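PDB 5DK5: 3'-5' exonuclease crn-4 from Caenorhabditis elegans, which degrades RNA and DNA as a metal-dependent 3'-5' exonuclease of the DEDDh family and takes part in the breakdown of DNA during apoptosis. Local coordinates for residues 21-26 with 45-50; 115-120 with 147-152; 54-59 with 201-206. One frame throughout, in Å; residues are numbered along the deposited sequence.

In the fold
Contact 1 comes first: strand 21-26 is met by strand 45-50 after 18 intervening residues, and the loop is closed before any other contact starts. The chain then turns back into 54-59, which opens contact 3 beside strand 45-50, but its partner 201-206 arrives only 141 residues later. Contact 2, 115-120 with 147-152, opens and closes entirely within that span, so one contact nests and none cross. Contacts 1 and 2 share the central sheet, since strands 20-28 and 116-120 are neighbours in it. Contact 3 ties the edge strand 55-65 to helix 191-207, and L202 of that helix packs on L151 of contact 2.

Contact 1: 21-26 with 45-50; sequences LLILDF and AIVAYD
Strands 21-26 and 45-50 run antiparallel in the RNase H-like sheet of this exonuclease, with L21 opposite Y49, I23 opposite V47 and D25 opposite A45 as hydrogen-bonded pairs. Each pair exchanges two backbone bonds, six in all, and the shortest joins Y49 N to L21 O at 2.7 Å. Between them sit the non-hydrogen-bonded pairs L22 with A48 and L24 with I46; here I46 CA comes within 3.3 Å of I23 O in a CA-H...O contact.

On the face that carries I23, CG1 of V47 rests 3.6 Å from I23 CB. The isoleucine keeps its own CG1 beside the backbone N (chi1 -64°), and its terminal CD1 meets CB of Y49 at 3.7 Å. L21 and Y49 instead lie side by side, CD1 of the leucine 4.2 Å from ring atom CD2. Helix 191-207 covers this face, I198 touching I23 and I206 touching Y49. On the reverse face L22 spans two residues of the partner strand: its CB meets I46 CG2 at 3.7 Å, and its CD2 meets A48 CB at 3.7 Å. F118 of strand 116-120 packs against L22 and L24.

D25, on the same face as I23, is a magnesium ligand, with its carboxylate close to those of E27 and D194. A metal-binding aspartate presented by a central strand, next to an acidic partner from a helix, is characteristic of the DEDD exonuclease active site, to whose DEDDh branch this enzyme belongs.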
loop_
_atom_site.group_PDB
_atom_site.type_symbol
_atom_site.label_atom_id
_atom_site.label_comp_id
_atom_site.label_asym_id
_atom_site.label_seq_id
_atom_site.Cartn_x
_atom_site.Cartn_y
_atom_site.Cartn_z
ATOM N N LEU B 21 -19.743 -29.517 1.839
ATOM C CA LEU B 21 -19.404 -28.353 1.029
ATOM C C LEU B 21 -18.844 -27.241 1.911
ATOM O O LEU B 21 -19.478 -26.821 2.879
ATOM C CB LEU B 21 -20.626 -27.850 0.261
ATOM C CG LEU B 21 -21.206 -28.797 -0.792
ATOM C CD1 LEU B 21 -22.477 -28.210 -1.380
ATOM C CD2 LEU B 21 -20.190 -29.082 -1.891
ATOM N N LEU B 22 -17.651 -26.770 1.564
ATOM C CA LEU B 22 -16.983 -25.719 2.319
ATOM C C LEU B 22 -17.124 -24.386 1.600
ATOM O O LEU B 22 -16.519 -24.171 0.556
ATOM C CB LEU B 22 -15.504 -26.054 2.515
ATOM C CG LEU B 22 -15.195 -27.384 3.205
ATOM C CD1 LEU B 22 -13.691 -27.591 3.299
ATOM C CD2 LEU B 22 -15.833 -27.450 4.588
ATOM N N ILE B 23 -17.927 -23.492 2.163
ATOM C CA ILE B 23 -18.105 -22.172 1.577
ATOM C C ILE B 23 -16.870 -21.328 1.888
ATOM O O ILE B 23 -16.648 -20.943 3.033
ATOM C CB ILE B 23 -19.373 -21.477 2.102
ATOM C CG1 ILE B 23 -20.625 -22.247 1.676
ATOM C CG2 ILE B 23 -19.461 -20.045 1.585
ATOM C CD1 ILE B 23 -21.007 -23.384 2.605
ATOM N N LEU B 24 -16.078 -21.047 0.858
ATOM C CA LEU B 24 -14.788 -20.381 1.020
ATOM C C LEU B 24 -14.847 -18.912 0.611
ATOM O O LEU B 24 -15.564 -18.548 -0.321
ATOM C CB LEU B 24 -13.724 -21.116 0.201
ATOM C CG LEU B 24 -12.326 -20.500 0.135
ATOM C CD1 LEU B 24 -11.282 -21.602 0.068
ATOM C CD2 LEU B 24 -12.185 -19.578 -1.069
ATOM N N ASP B 25 -14.079 -18.076 1.306
ATOM C CA ASP B 25 -14.025 -16.650 1.002
ATOM C C ASP B 25 -12.678 -16.030 1.365
ATOM O O ASP B 25 -12.210 -16.154 2.497
ATOM C CB ASP B 25 -15.133 -15.902 1.740
ATOM C CG ASP B 25 -15.149 -14.423 1.415
ATOM O OD1 ASP B 25 -14.376 -13.662 2.033
ATOM O OD2 ASP B 25 -15.935 -14.021 0.536
ATOM N N PHE B 26 -12.073 -15.357 0.391
ATOM C CA PHE B 26 -10.846 -14.601 0.610
ATOM C C PHE B 26 -11.121 -13.106 0.528
ATOM O O PHE B 26 -11.902 -12.651 -0.308
ATOM C CB PHE B 26 -9.772 -14.972 -0.418
ATOM C CG PHE B 26 -9.177 -16.338 -0.225
ATOM C CD1 PHE B 26 -8.587 -16.694 0.976
ATOM C CD2 PHE B 26 -9.176 -17.256 -1.262
ATOM C CE1 PHE B 26 -8.026 -17.945 1.145
ATOM C CE2 PHE B 26 -8.618 -18.508 -1.099
ATOM C CZ PHE B 26 -8.042 -18.854 0.107
ATOM N N ALA B 45 -11.585 -17.222 5.301
ATOM C CA ALA B 45 -12.827 -17.622 5.965
ATOM C C ALA B 45 -13.505 -18.807 5.282
ATOM O O ALA B 45 -13.693 -18.814 4.065
ATOM C CB ALA B 45 -13.786 -16.443 6.031
ATOM N N ILE B 46 -13.873 -19.801 6.084
ATOM C CA ILE B 46 -14.589 -20.977 5.597
ATOM C C ILE B 46 -15.700 -21.364 6.571
ATOM O O ILE B 46 -15.532 -21.266 7.787
ATOM C CB ILE B 46 -13.646 -22.190 5.401
ATOM C CG1 ILE B 46 -12.526 -21.851 4.413
ATOM C CG2 ILE B 46 -14.431 -23.408 4.904
ATOM C CD1 ILE B 46 -11.463 -22.930 4.284
ATOM N N VAL B 47 -16.836 -21.786 6.023
ATOM C CA VAL B 47 -17.906 -22.386 6.812
ATOM C C VAL B 47 -18.378 -23.656 6.111
ATOM O O VAL B 47 -18.493 -23.696 4.885
ATOM C CB VAL B 47 -19.096 -21.419 7.019
ATOM C CG1 VAL B 47 -19.746 -21.060 5.692
ATOM C CG2 VAL B 47 -20.120 -22.029 7.969
ATOM N N ALA B 48 -18.641 -24.694 6.898
ATOM C CA ALA B 48 -18.998 -25.996 6.351
ATOM C C ALA B 48 -20.510 -26.142 6.209
ATOM O O ALA B 48 -21.273 -25.646 7.038
ATOM C CB ALA B 48 -18.441 -27.099 7.230
ATOM N N TYR B 49 -20.931 -26.821 5.146
ATOM C CA TYR B 49 -22.338 -27.141 4.932
ATOM C C TYR B 49 -22.527 -28.646 4.809
ATOM O O TYR B 49 -21.899 -29.296 3.973
ATOM C CB TYR B 49 -22.872 -26.439 3.684
ATOM C CG TYR B 49 -24.284 -26.838 3.324
ATOM C CD1 TYR B 49 -25.365 -26.393 4.073
ATOM C CD2 TYR B 49 -24.536 -27.657 2.234
ATOM C CE1 TYR B 49 -26.658 -26.757 3.748
ATOM C CE2 TYR B 49 -25.826 -28.024 1.900
ATOM C CZ TYR B 49 -26.882 -27.571 2.660
ATOM O OH TYR B 49 -28.164 -27.932 2.332
ATOM N N ASP B 50 -23.396 -29.190 5.656
ATOM C CA ASP B 50 -23.699 -30.616 5.655
ATOM C C ASP B 50 -24.792 -30.894 4.626
ATOM O O ASP B 50 -25.948 -30.521 4.822
ATOM C CB ASP B 50 -24.129 -31.062 7.056
ATOM C CG ASP B 50 -24.287 -32.570 7.178
ATOM O OD1 ASP B 50 -24.949 -33.183 6.318
ATOM O OD2 ASP B 50 -23.750 -33.145 8.147
#

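Contact 2: 115-120 with 147-152. With IPA (isopropyl alcohol), chain L.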
loop_
_atom_site.group_PDB
_atom_site.type_symbol
_atom_site.label_atom_id
_atom_site.label_comp_id
_atom_site.label_asym_id
_atom_site.label_seq_id
_atom_site.Cartn_x
_atom_site.Cartn_y
_atom_site.Cartn_z
ATOM N N LYS B 115 -13.823 -35.881 -1.670
ATOM C CA LYS B 115 -15.159 -36.132 -1.129
ATOM C C LYS B 115 -15.778 -34.865 -0.541
ATOM O O LYS B 115 -16.818 -34.913 0.115
ATOM C CB LYS B 115 -15.105 -37.237 -0.075
ATOM C CG LYS B 115 -14.828 -38.608 -0.667
ATOM C CD LYS B 115 -15.037 -39.715 0.348
ATOM C CE LYS B 115 -14.776 -41.081 -0.266
ATOM N NZ LYS B 115 -14.948 -42.181 0.720
ATOM N N PHE B 116 -15.125 -33.735 -0.781
ATOM C CA PHE B 116 -15.679 -32.433 -0.439
ATOM C C PHE B 116 -15.257 -31.434 -1.509
ATOM O O PHE B 116 -14.274 -31.656 -2.214
ATOM C CB PHE B 116 -15.207 -31.980 0.945
ATOM C CG PHE B 116 -13.748 -31.630 1.003
ATOM C CD1 PHE B 116 -12.794 -32.609 1.214
ATOM C CD2 PHE B 116 -13.332 -30.318 0.847
ATOM C CE1 PHE B 116 -11.452 -32.289 1.266
ATOM C CE2 PHE B 116 -11.991 -29.990 0.900
ATOM C CZ PHE B 116 -11.050 -30.977 1.109
ATOM N N ALA B 117 -16.008 -30.345 -1.635
ATOM C CA ALA B 117 -15.706 -29.315 -2.624
ATOM C C ALA B 117 -15.957 -27.925 -2.058
ATOM O O ALA B 117 -16.834 -27.734 -1.213
ATOM C CB ALA B 117 -16.533 -29.530 -3.878
ATOM N N PHE B 118 -15.180 -26.957 -2.533
ATOM C CA PHE B 118 -15.329 -25.579 -2.093
ATOM C C PHE B 118 -16.385 -24.853 -2.917
ATOM O O PHE B 118 -16.528 -25.098 -4.115
ATOM C CB PHE B 118 -13.991 -24.840 -2.177
ATOM C CG PHE B 118 -12.986 -25.301 -1.164
ATOM C CD1 PHE B 118 -13.015 -24.809 0.129
ATOM C CD2 PHE B 118 -12.021 -26.233 -1.501
ATOM C CE1 PHE B 118 -12.095 -25.235 1.066
ATOM C CE2 PHE B 118 -11.099 -26.663 -0.568
ATOM C CZ PHE B 118 -11.137 -26.164 0.717
ATOM N N VAL B 119 -17.125 -23.969 -2.256
ATOM C CA VAL B 119 -18.145 -23.155 -2.903
ATOM C C VAL B 119 -17.783 -21.681 -2.773
ATOM O O VAL B 119 -17.403 -21.221 -1.695
ATOM C CB VAL B 119 -19.535 -23.399 -2.289
ATOM C CG1 VAL B 119 -20.596 -22.574 -3.009
ATOM C CG2 VAL B 119 -19.881 -24.883 -2.337
ATOM N N CYS B 120 -17.898 -20.950 -3.877
ATOM C CA CYS B 120 -17.608 -19.521 -3.895
ATOM C C CYS B 120 -18.690 -18.798 -4.687
ATOM O O CYS B 120 -19.462 -19.428 -5.411
ATOM C CB CYS B 120 -16.227 -19.255 -4.498
ATOM S SG CYS B 120 -14.872 -20.123 -3.669
ATOM N N GLN B 147 -10.596 -27.507 -8.605
ATOM C CA GLN B 147 -11.983 -27.825 -8.916
ATOM C C GLN B 147 -12.852 -27.232 -7.817
ATOM O O GLN B 147 -12.506 -27.305 -6.639
ATOM C CB GLN B 147 -12.203 -29.335 -9.035
ATOM C CG GLN B 147 -11.930 -30.130 -7.759
ATOM C CD GLN B 147 -12.472 -31.546 -7.823
ATOM O OE1 GLN B 147 -13.015 -32.057 -6.842
ATOM N NE2 GLN B 147 -12.326 -32.190 -8.977
ATOM N N TYR B 148 -13.968 -26.624 -8.198
ATOM C CA TYR B 148 -14.820 -25.958 -7.222
ATOM C C TYR B 148 -16.195 -25.645 -7.790
ATOM O O TYR B 148 -16.471 -25.903 -8.962
ATOM C CB TYR B 148 -14.156 -24.670 -6.732
ATOM C CG TYR B 148 -13.891 -23.666 -7.828
ATOM C CD1 TYR B 148 -12.698 -23.682 -8.538
ATOM C CD2 TYR B 148 -14.832 -22.698 -8.149
ATOM C CE1 TYR B 148 -12.451 -22.764 -9.540
ATOM C CE2 TYR B 148 -14.596 -21.776 -9.148
ATOM C CZ TYR B 148 -13.404 -21.814 -9.840
ATOM O OH TYR B 148 -13.161 -20.900 -10.839
ATOM N N ILE B 149 -17.047 -25.085 -6.939
ATOM C CA ILE B 149 -18.417 -24.758 -7.303
ATOM C C ILE B 149 -18.620 -23.250 -7.363
ATOM O O ILE B 149 -18.609 -22.571 -6.337
ATOM C CB ILE B 149 -19.419 -25.369 -6.303
ATOM C CG1 ILE B 149 -19.193 -26.883 -6.206
ATOM C CG2 ILE B 149 -20.855 -25.037 -6.718
ATOM C CD1 ILE B 149 -20.161 -27.620 -5.305
ATOM N N ASN B 150 -18.796 -22.734 -8.574
ATOM C CA ASN B 150 -19.167 -21.340 -8.769
ATOM C C ASN B 150 -20.673 -21.209 -8.582
ATOM O O ASN B 150 -21.450 -21.549 -9.473
ATOM C CB ASN B 150 -18.741 -20.857 -10.155
ATOM C CG ASN B 150 -18.907 -19.360 -10.333
ATOM O OD1 ASN B 150 -19.784 -18.738 -9.734
ATOM N ND2 ASN B 150 -18.059 -18.773 -11.165
ATOM N N LEU B 151 -21.080 -20.725 -7.413
ATOM C CA LEU B 151 -22.492 -20.716 -7.050
ATOM C C LEU B 151 -23.299 -19.753 -7.914
ATOM O O LEU B 151 -24.481 -19.982 -8.169
ATOM C CB LEU B 151 -22.661 -20.350 -5.574
ATOM C CG LEU B 151 -24.042 -20.638 -4.981
ATOM C CD1 LEU B 151 -24.309 -22.132 -4.932
ATOM C CD2 LEU B 151 -24.168 -20.035 -3.594
ATOM N N TYR B 152 -22.660 -18.675 -8.361
ATOM C CA TYR B 152 -23.342 -17.676 -9.175
ATOM C C TYR B 152 -23.647 -18.233 -10.558
ATOM O O TYR B 152 -24.630 -17.851 -11.193
ATOM C CB TYR B 152 -22.500 -16.407 -9.301
ATOM C CG TYR B 152 -23.212 -15.289 -10.025
ATOM C CD1 TYR B 152 -24.157 -14.510 -9.373
ATOM C CD2 TYR B 152 -22.943 -15.014 -11.360
ATOM C CE1 TYR B 152 -24.814 -13.488 -10.027
ATOM C CE2 TYR B 152 -23.597 -13.991 -12.023
ATOM C CZ TYR B 152 -24.530 -13.232 -11.351
ATOM O OH TYR B 152 -25.184 -12.214 -12.005
HETATM C C1 IPA L . -19.701 -15.370 -12.789
HETATM C C2 IPA L . -18.629 -14.927 -11.821
HETATM C C3 IPA L . -18.331 -13.456 -12.019
HETATM O O2 IPA L . -17.459 -15.669 -12.065
HETATM O O HOH W 1 -12.681 -30.869 -4.397
HETATM O O HOH W 2 -12.913 -28.085 -4.044
#
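F118, V119 and C120 run parallel to Y148, I149 and N150, joined by bonds from I149 N to F118 O (2.9 Å) and from C120 N to I149 O, and the strand axes diverge by 41°. One more bond, L151 N to C120 O at 2.9 Å, carries the pairing into the first turn of helix 151-161. At the other end of the strands water takes over: one molecule links F116 O to Q147 OE1, and a second accepts from F118 N and also bonds Q147 O. This is the parallel pairing of a beta-alpha-beta unit whose crossover is helix 124-136.

V119 carries much of the apolar contact, and its two methyls divide the work. CG1, anti to the backbone N (chi1 -178°), meets L151 CB at 4.0 Å, while CG2 lies against I149, 4.0 Å from its CB. The valine and the isoleucine cross obliquely, and I149 CD1 also reaches A117 CB at 4.3 Å. An alanine in place of V119 would probably leave a gap between I149 and L151, giving both side chains more room to shift. L151 continues into a cluster with I198, I201, L202 and M205 of helix 191-207.

N150 is the N-cap of the helix: its OD1 accepts a weak bond from Y152 N at 3.2 Å, and a second from K153 N. The other end of the amide is held too, ND2 bonding E216 and, at 3.3 Å, O2 of an isopropyl alcohol probably brought by the crystallisation liquor. With bonds at both ends the amide is likely to be fixed in its rotation, so that its oxygen stays turned to the helix N terminus.

Contact 3: 54-59 with 201-206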
loop_
_atom_site.group_PDB
_atom_site.type_symbol
_atom_site.label_atom_id
_atom_site.label_comp_id
_atom_site.label_asym_id
_atom_site.label_seq_id
_atom_site.Cartn_x
_atom_site.Cartn_y
_atom_site.Cartn_z
ATOM N N ASP B 54 -28.610 -31.267 5.446
ATOM C CA ASP B 54 -29.071 -29.920 5.122
ATOM C C ASP B 54 -28.871 -28.974 6.305
ATOM O O ASP B 54 -29.829 -28.384 6.808
ATOM C CB ASP B 54 -30.545 -29.951 4.708
ATOM C CG ASP B 54 -31.034 -28.617 4.176
ATOM O OD1 ASP B 54 -30.233 -27.897 3.545
ATOM O OD2 ASP B 54 -32.219 -28.284 4.394
ATOM N N LYS B 55 -27.626 -28.842 6.752
ATOM C CA LYS B 55 -27.320 -28.052 7.941
ATOM C C LYS B 55 -26.067 -27.200 7.762
ATOM O O LYS B 55 -24.979 -27.721 7.524
ATOM C CB LYS B 55 -27.150 -28.973 9.154
ATOM C CG LYS B 55 -26.839 -28.253 10.462
ATOM C CD LYS B 55 -27.935 -27.271 10.842
ATOM C CE LYS B 55 -27.605 -26.544 12.131
ATOM N NZ LYS B 55 -28.630 -25.515 12.453
ATOM N N ILE B 56 -26.235 -25.887 7.880
ATOM C CA ILE B 56 -25.104 -24.967 7.899
ATOM C C ILE B 56 -24.417 -25.060 9.255
ATOM O O ILE B 56 -24.986 -24.676 10.276
ATOM C CB ILE B 56 -25.538 -23.512 7.633
ATOM C CG1 ILE B 56 -26.220 -23.406 6.265
ATOM C CG2 ILE B 56 -24.334 -22.567 7.711
ATOM C CD1 ILE B 56 -26.792 -22.038 5.954
ATOM N N ARG B 57 -23.191 -25.576 9.256
ATOM C CA ARG B 57 -22.444 -25.790 10.491
ATOM C C ARG B 57 -21.540 -24.604 10.802
ATOM O O ARG B 57 -20.358 -24.604 10.457
ATOM C CB ARG B 57 -21.615 -27.071 10.388
ATOM C CG ARG B 57 -22.444 -28.330 10.156
ATOM C CD ARG B 57 -23.354 -28.631 11.335
ATOM N NE ARG B 57 -22.601 -28.756 12.580
ATOM C CZ ARG B 57 -22.002 -29.869 12.994
ATOM N NH1 ARG B 57 -22.059 -30.980 12.271
ATOM N NH2 ARG B 57 -21.339 -29.870 14.142
ATOM N N GLU B 58 -22.105 -23.595 11.457
ATOM C CA GLU B 58 -21.346 -22.408 11.828
ATOM C C GLU B 58 -20.301 -22.744 12.886
ATOM O O GLU B 58 -19.309 -22.031 13.040
ATOM C CB GLU B 58 -22.282 -21.310 12.336
ATOM C CG GLU B 58 -23.312 -20.862 11.306
ATOM C CD GLU B 58 -24.067 -19.609 11.718
ATOM O OE1 GLU B 58 -25.106 -19.310 11.090
ATOM O OE2 GLU B 58 -23.623 -18.918 12.661
ATOM N N ASP B 59 -20.529 -23.835 13.611
ATOM C CA ASP B 59 -19.575 -24.313 14.606
ATOM C C ASP B 59 -18.348 -24.927 13.935
ATOM O O ASP B 59 -17.273 -24.995 14.532
ATOM C CB ASP B 59 -20.234 -25.335 15.535
ATOM C CG ASP B 59 -20.878 -26.482 14.779
ATOM O OD1 ASP B 59 -21.374 -26.253 13.656
ATOM O OD2 ASP B 59 -20.890 -27.612 15.309
ATOM N N ILE B 201 -27.644 -18.873 0.885
ATOM C CA ILE B 201 -28.067 -18.906 -0.509
ATOM C C ILE B 201 -27.971 -20.333 -1.038
ATOM O O ILE B 201 -28.910 -20.841 -1.649
ATOM C CB ILE B 201 -27.212 -17.967 -1.385
ATOM C CG1 ILE B 201 -27.499 -16.507 -1.032
ATOM C CG2 ILE B 201 -27.495 -18.188 -2.872
ATOM C CD1 ILE B 201 -26.430 -15.542 -1.504
ATOM N N LEU B 202 -26.827 -20.967 -0.795
ATOM C CA LEU B 202 -26.594 -22.342 -1.219
ATOM C C LEU B 202 -27.686 -23.266 -0.695
ATOM O O LEU B 202 -28.210 -24.101 -1.429
ATOM C CB LEU B 202 -25.221 -22.820 -0.735
ATOM C CG LEU B 202 -24.889 -24.303 -0.924
ATOM C CD1 LEU B 202 -24.856 -24.671 -2.396
ATOM C CD2 LEU B 202 -23.565 -24.631 -0.260
ATOM N N GLN B 203 -28.027 -23.103 0.580
ATOM C CA GLN B 203 -29.053 -23.919 1.217
ATOM C C GLN B 203 -30.412 -23.699 0.566
ATOM O O GLN B 203 -31.082 -24.649 0.163
ATOM C CB GLN B 203 -29.131 -23.596 2.712
ATOM C CG GLN B 203 -30.098 -24.470 3.496
ATOM C CD GLN B 203 -30.080 -24.165 4.980
ATOM O OE1 GLN B 203 -30.146 -23.006 5.389
ATOM N NE2 GLN B 203 -29.982 -25.208 5.798
ATOM N N ARG B 204 -30.812 -22.434 0.466
ATOM C CA ARG B 204 -32.098 -22.078 -0.125
ATOM C C ARG B 204 -32.200 -22.568 -1.563
ATOM O O ARG B 204 -33.273 -22.965 -2.015
ATOM C CB ARG B 204 -32.307 -20.561 -0.072
ATOM C CG ARG B 204 -33.555 -20.060 -0.796
ATOM C CD ARG B 204 -34.835 -20.635 -0.211
ATOM N NE ARG B 204 -35.110 -20.114 1.125
ATOM C CZ ARG B 204 -35.757 -18.978 1.375
ATOM N NH1 ARG B 204 -36.211 -18.221 0.383
ATOM N NH2 ARG B 204 -35.952 -18.596 2.629
ATOM N N MET B 205 -31.082 -22.536 -2.278
ATOM C CA MET B 205 -31.073 -22.929 -3.679
ATOM C C MET B 205 -31.447 -24.398 -3.865
ATOM O O MET B 205 -32.285 -24.715 -4.708
ATOM C CB MET B 205 -29.705 -22.651 -4.305
ATOM C CG MET B 205 -29.534 -21.209 -4.754
ATOM S SD MET B 205 -27.900 -20.841 -5.420
ATOM C CE MET B 205 -27.857 -21.906 -6.859
ATOM N N ILE B 206 -30.842 -25.292 -3.086
ATOM C CA ILE B 206 -31.126 -26.717 -3.243
ATOM C C ILE B 206 -32.528 -27.020 -2.728
ATOM O O ILE B 206 -33.187 -27.948 -3.198
ATOM C CB ILE B 206 -30.085 -27.619 -2.516
ATOM C CG1 ILE B 206 -30.319 -27.678 -0.997
ATOM C CG2 ILE B 206 -28.669 -27.155 -2.831
ATOM C CD1 ILE B 206 -29.534 -28.772 -0.313
HETATM O O HOH W 3 -28.790 -24.605 8.631
#
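Both D54 and Q203 place CG anti to the backbone N (chi1 -172° and -176°), an arrangement that leaves Q203 CG 3.4 Å from D54 OD1 where the edge of the sheet meets helix 191-207. D54 and K55 together face D50 across the strand pair, forming a G1 beta bulge, with D54 in the left-handed backbone region. From the helix, Q203 extends beyond CG and meets D54 at about a right angle, the amide and carboxylate planes 73° apart.

The grip between them is light. Q203 NE2 makes a weak hydrogen bond to D54 O at 3.3 Å, and the same nitrogen donates to a water 3.1 Å away; that water in turn accepts from I56 N at 3.0 Å. One amide group thus reaches the strand backbone at two points, directly and through water. The main polar partner of D54 OD1 is the hydroxyl of Y49, whose side chain also packs against I56, Q203 and I206.

I56 is directed at the helix, where it further touches A199 and T200; its CD1 methyl lies against the amide oxygen of Q203, 3.5 Å from OE1. Beyond it the strand turns a corner, and R57 forms a two-pronged salt bridge with D59 through NE and NH2. R57 NH2 holds OD2 of D59 at 2.6 Å, close to the guanidinium plane, while D59 OD1, 3.0 Å from R57 NE, stands further out of that plane.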